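Local coordinates for universal stress protein (Archaeoglobus fulgidus, PDB 6HCD), which is of unproven function but belongs to the universal stress protein A family, whose members are linked to survival under stress and often bind nucleotides, at residues Ala118-Ile123 / Pro150-Lys155. Residues are numbered along the deposited sequence; the frame is centred on the assembly and turned at random.
Sequences AIAIVI and PVICIK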
ATOM      1  N   ALA A 118      -9.227  10.048   4.480  1.00 13.76           N
ATOM      2  CA  ALA A 118      -8.071   9.361   5.060  1.00 13.88           C
ATOM      3  C   ALA A 118      -6.806   9.692   4.265  1.00 15.65           C
ATOM      4  O   ALA A 118      -6.863   9.867   3.023  1.00 15.35           O
ATOM      5  CB  ALA A 118      -8.314   7.865   5.065  1.00 12.69           C
ATOM      6  N   ILE A 119      -5.673   9.760   4.968  1.00 13.00           N
ATOM      7  CA  ILE A 119      -4.361   9.930   4.322  1.00 14.62           C
ATOM      8  C   ILE A 119      -4.027   8.633   3.570  1.00 13.40           C
ATOM      9  O   ILE A 119      -3.467   8.654   2.468  1.00 12.09           O
ATOM     10  CB  ILE A 119      -3.268  10.269   5.359  1.00 15.32           C
ATOM     11  CG1 ILE A 119      -3.505  11.630   6.014  1.00 19.07           C
ATOM     12  CG2 ILE A 119      -1.889  10.192   4.721  1.00 31.95           C
ATOM     13  CD1 ILE A 119      -2.541  11.976   7.125  1.00 31.03           C
ATOM     14  N   ALA A 120      -4.341   7.499   4.208  1.00 11.76           N
ATOM     15  CA  ALA A 120      -4.094   6.189   3.626  1.00 13.57           C
ATOM     16  C   ALA A 120      -4.946   5.148   4.352  1.00 12.19           C
ATOM     17  O   ALA A 120      -5.443   5.396   5.470  1.00 10.77           O
ATOM     18  CB  ALA A 120      -2.622   5.837   3.717  1.00 13.11           C
ATOM     19  N   ILE A 121      -5.120   4.007   3.675  1.00 11.42           N
ATOM     20  CA  ILE A 121      -5.690   2.795   4.245  1.00 10.98           C
ATOM     21  C   ILE A 121      -4.539   1.814   4.475  1.00 11.49           C
ATOM     22  O   ILE A 121      -3.742   1.594   3.589  1.00 15.02           O
ATOM     23  CB  ILE A 121      -6.751   2.174   3.320  1.00 11.71           C
ATOM     24  CG1 ILE A 121      -7.813   3.189   2.893  1.00 13.06           C
ATOM     25  CG2 ILE A 121      -7.358   0.930   3.948  1.00 11.96           C
ATOM     26  CD1 ILE A 121      -8.697   2.686   1.783  1.00 14.41           C
ATOM     27  N   VAL A 122      -4.492   1.225   5.661  1.00 10.10           N
ATOM     28  CA  VAL A 122      -3.498   0.197   5.949  1.00 10.06           C
ATOM     29  C   VAL A 122      -4.255  -1.125   6.129  1.00 10.28           C
ATOM     30  O   VAL A 122      -5.232  -1.162   6.865  1.00 10.32           O
ATOM     31  CB  VAL A 122      -2.657   0.544   7.190  1.00  9.84           C
ATOM     32  CG1 VAL A 122      -1.518  -0.438   7.370  1.00 10.05           C
ATOM     33  CG2 VAL A 122      -2.150   1.965   7.165  1.00  9.91           C
ATOM     34  N   ILE A 123      -3.814  -2.166   5.413  1.00 10.70           N
ATOM     35  CA  ILE A 123      -4.503  -3.436   5.390  1.00 11.05           C
ATOM     36  C   ILE A 123      -3.484  -4.572   5.364  1.00 11.73           C
ATOM     37  O   ILE A 123      -2.381  -4.421   4.827  1.00 13.85           O
ATOM     38  CB  ILE A 123      -5.476  -3.510   4.195  1.00 12.30           C
ATOM     39  CG1 ILE A 123      -6.503  -4.621   4.391  1.00 15.28           C
ATOM     40  CG2 ILE A 123      -4.726  -3.626   2.871  1.00 12.45           C
ATOM     41  CD1 ILE A 123      -7.763  -4.426   3.557  1.00 18.19           C
ATOM     42  N   PRO A 150      -4.499   6.142  -1.033  1.00 12.53           N
ATOM     43  CA  PRO A 150      -3.350   5.238  -0.987  1.00 12.56           C
ATOM     44  C   PRO A 150      -3.653   4.011  -0.108  1.00 12.18           C
ATOM     45  O   PRO A 150      -4.318   4.164   0.924  1.00 11.95           O
ATOM     46  CB  PRO A 150      -2.263   6.101  -0.342  1.00 12.90           C
ATOM     47  CG  PRO A 150      -2.643   7.518  -0.747  1.00 13.65           C
ATOM     48  CD  PRO A 150      -4.159   7.531  -0.641  1.00 13.29           C
ATOM     49  N   VAL A 151      -3.193   2.821  -0.532  1.00 12.06           N
ATOM     50  CA  VAL A 151      -3.365   1.595   0.283  1.00 12.72           C
ATOM     51  C   VAL A 151      -1.982   1.031   0.608  1.00 12.77           C
ATOM     52  O   VAL A 151      -1.186   0.757  -0.293  1.00 12.31           O
ATOM     53  CB  VAL A 151      -4.246   0.541  -0.415  1.00 13.36           C
ATOM     54  CG1 VAL A 151      -4.406  -0.722   0.439  1.00 15.26           C
ATOM     55  CG2 VAL A 151      -5.599   1.111  -0.803  1.00 12.25           C
ATOM     56  N   ILE A 152      -1.720   0.892   1.907  1.00 12.20           N
ATOM     57  CA  ILE A 152      -0.487   0.349   2.415  1.00 12.62           C
ATOM     58  C   ILE A 152      -0.753  -1.117   2.792  1.00 12.59           C
ATOM     59  O   ILE A 152      -1.600  -1.419   3.653  1.00 12.55           O
ATOM     60  CB  ILE A 152       0.010   1.183   3.610  1.00 13.04           C
ATOM     61  CG1 ILE A 152       0.185   2.659   3.228  1.00 13.09           C
ATOM     62  CG2 ILE A 152       1.274   0.583   4.202  1.00 13.71           C
ATOM     63  CD1 ILE A 152       0.524   3.568   4.384  1.00 13.57           C
ATOM     64  N   CYS A 153      -0.023  -2.018   2.129  1.00 12.76           N
ATOM     65  CA  CYS A 153      -0.225  -3.439   2.227  1.00 13.03           C
ATOM     66  C   CYS A 153       0.889  -4.052   3.076  1.00 13.50           C
ATOM     67  O   CYS A 153       2.066  -3.970   2.697  1.00 14.05           O
ATOM     68  CB  CYS A 153      -0.199  -4.089   0.850  1.00 13.99           C
ATOM     69  SG  CYS A 153      -1.319  -3.356  -0.364  1.00 16.12           S
ATOM     70  N   ILE A 154       0.495  -4.673   4.202  1.00 13.55           N
ATOM     71  CA  ILE A 154       1.384  -5.205   5.215  1.00 14.41           C
ATOM     72  C   ILE A 154       1.178  -6.722   5.290  1.00 15.25           C
ATOM     73  O   ILE A 154       0.051  -7.198   5.351  1.00 14.15           O
ATOM     74  CB  ILE A 154       1.109  -4.530   6.581  1.00 14.67           C
ATOM     75  CG1 ILE A 154       1.230  -3.003   6.510  1.00 14.58           C
ATOM     76  CG2 ILE A 154       1.971  -5.108   7.697  1.00 15.69           C
ATOM     77  CD1 ILE A 154       2.572  -2.489   6.102  1.00 15.07           C
ATOM     78  N   LYS A 155       2.295  -7.461   5.304  1.00 18.98           N
ATOM     79  CA  LYS A 155       2.295  -8.922   5.343  1.00 29.34           C
ATOM     80  C   LYS A 155       2.516  -9.396   6.787  1.00 32.53           C
ATOM     81  O   LYS A 155       2.108 -10.505   7.140  1.00 27.01           O
ATOM     82  CB  LYS A 155       3.336  -9.441   4.349  1.00 34.04           C
ATOM     83  CG  LYS A 155       2.976  -9.163   2.894  1.00 33.23           C
ATOM     84  CD  LYS A 155       4.165  -8.890   1.997  1.00101.75           C
ATOM     85  CE  LYS A 155       3.880  -7.813   0.973  1.00 82.39           C
ATOM     86  NZ  LYS A 155       3.689  -6.492   1.620  1.00 32.74           N
ATOM     87  OXT LYS A 155       3.049  -8.689   7.654  1.00 24.02           O
TER
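Ile121 and Ile123 each give and accept one backbone hydrogen bond with segment 150-155, the zigzag of parallel pairing in the alpha/beta fold of universal stress proteins. Ile121 N donates to Pro150 O (2.9 Å) and Ile121 O accepts from Ile152 N (2.7 Å); two residues on, Ile123 N meets Ile152 O (2.9 Å) and Ile123 O meets Ile154 N (3.0 Å). All four are nearly straight. Pro150, having no N-H, suits the start of strand 151-154, where its carbonyl is what the pairing uses; its CG and CD lie by the carbonyl oxygen of Ile119, CD at 3.4 Å. Strand 120-128 also bonds to strand 27-30, while strand 151-154 pairs antiparallel with a strand of the second subunit, carrying the sheet across the dimer.

Beta-branched residues favour extended backbone and fill both faces. On one, small Ala120 leaves its CB 3.9 Å from Ile152 CD1, and Val122 sets CG1 against Ile154 CG1 and turns CG2 to Ile152 CD1; both isoleucines pack on Phe44 of helix 36-52. On the other, Ile121 leans on Ile109 and Ala113 of helix 105-115. Farther along that face, the side chain of Ile123 lies about 4 Å from an unidentified bound ligand. Its CG1 is anti to the backbone N (chi1 -162°), leaving Ile123 CG2 3.8 Å from Val151 CG1.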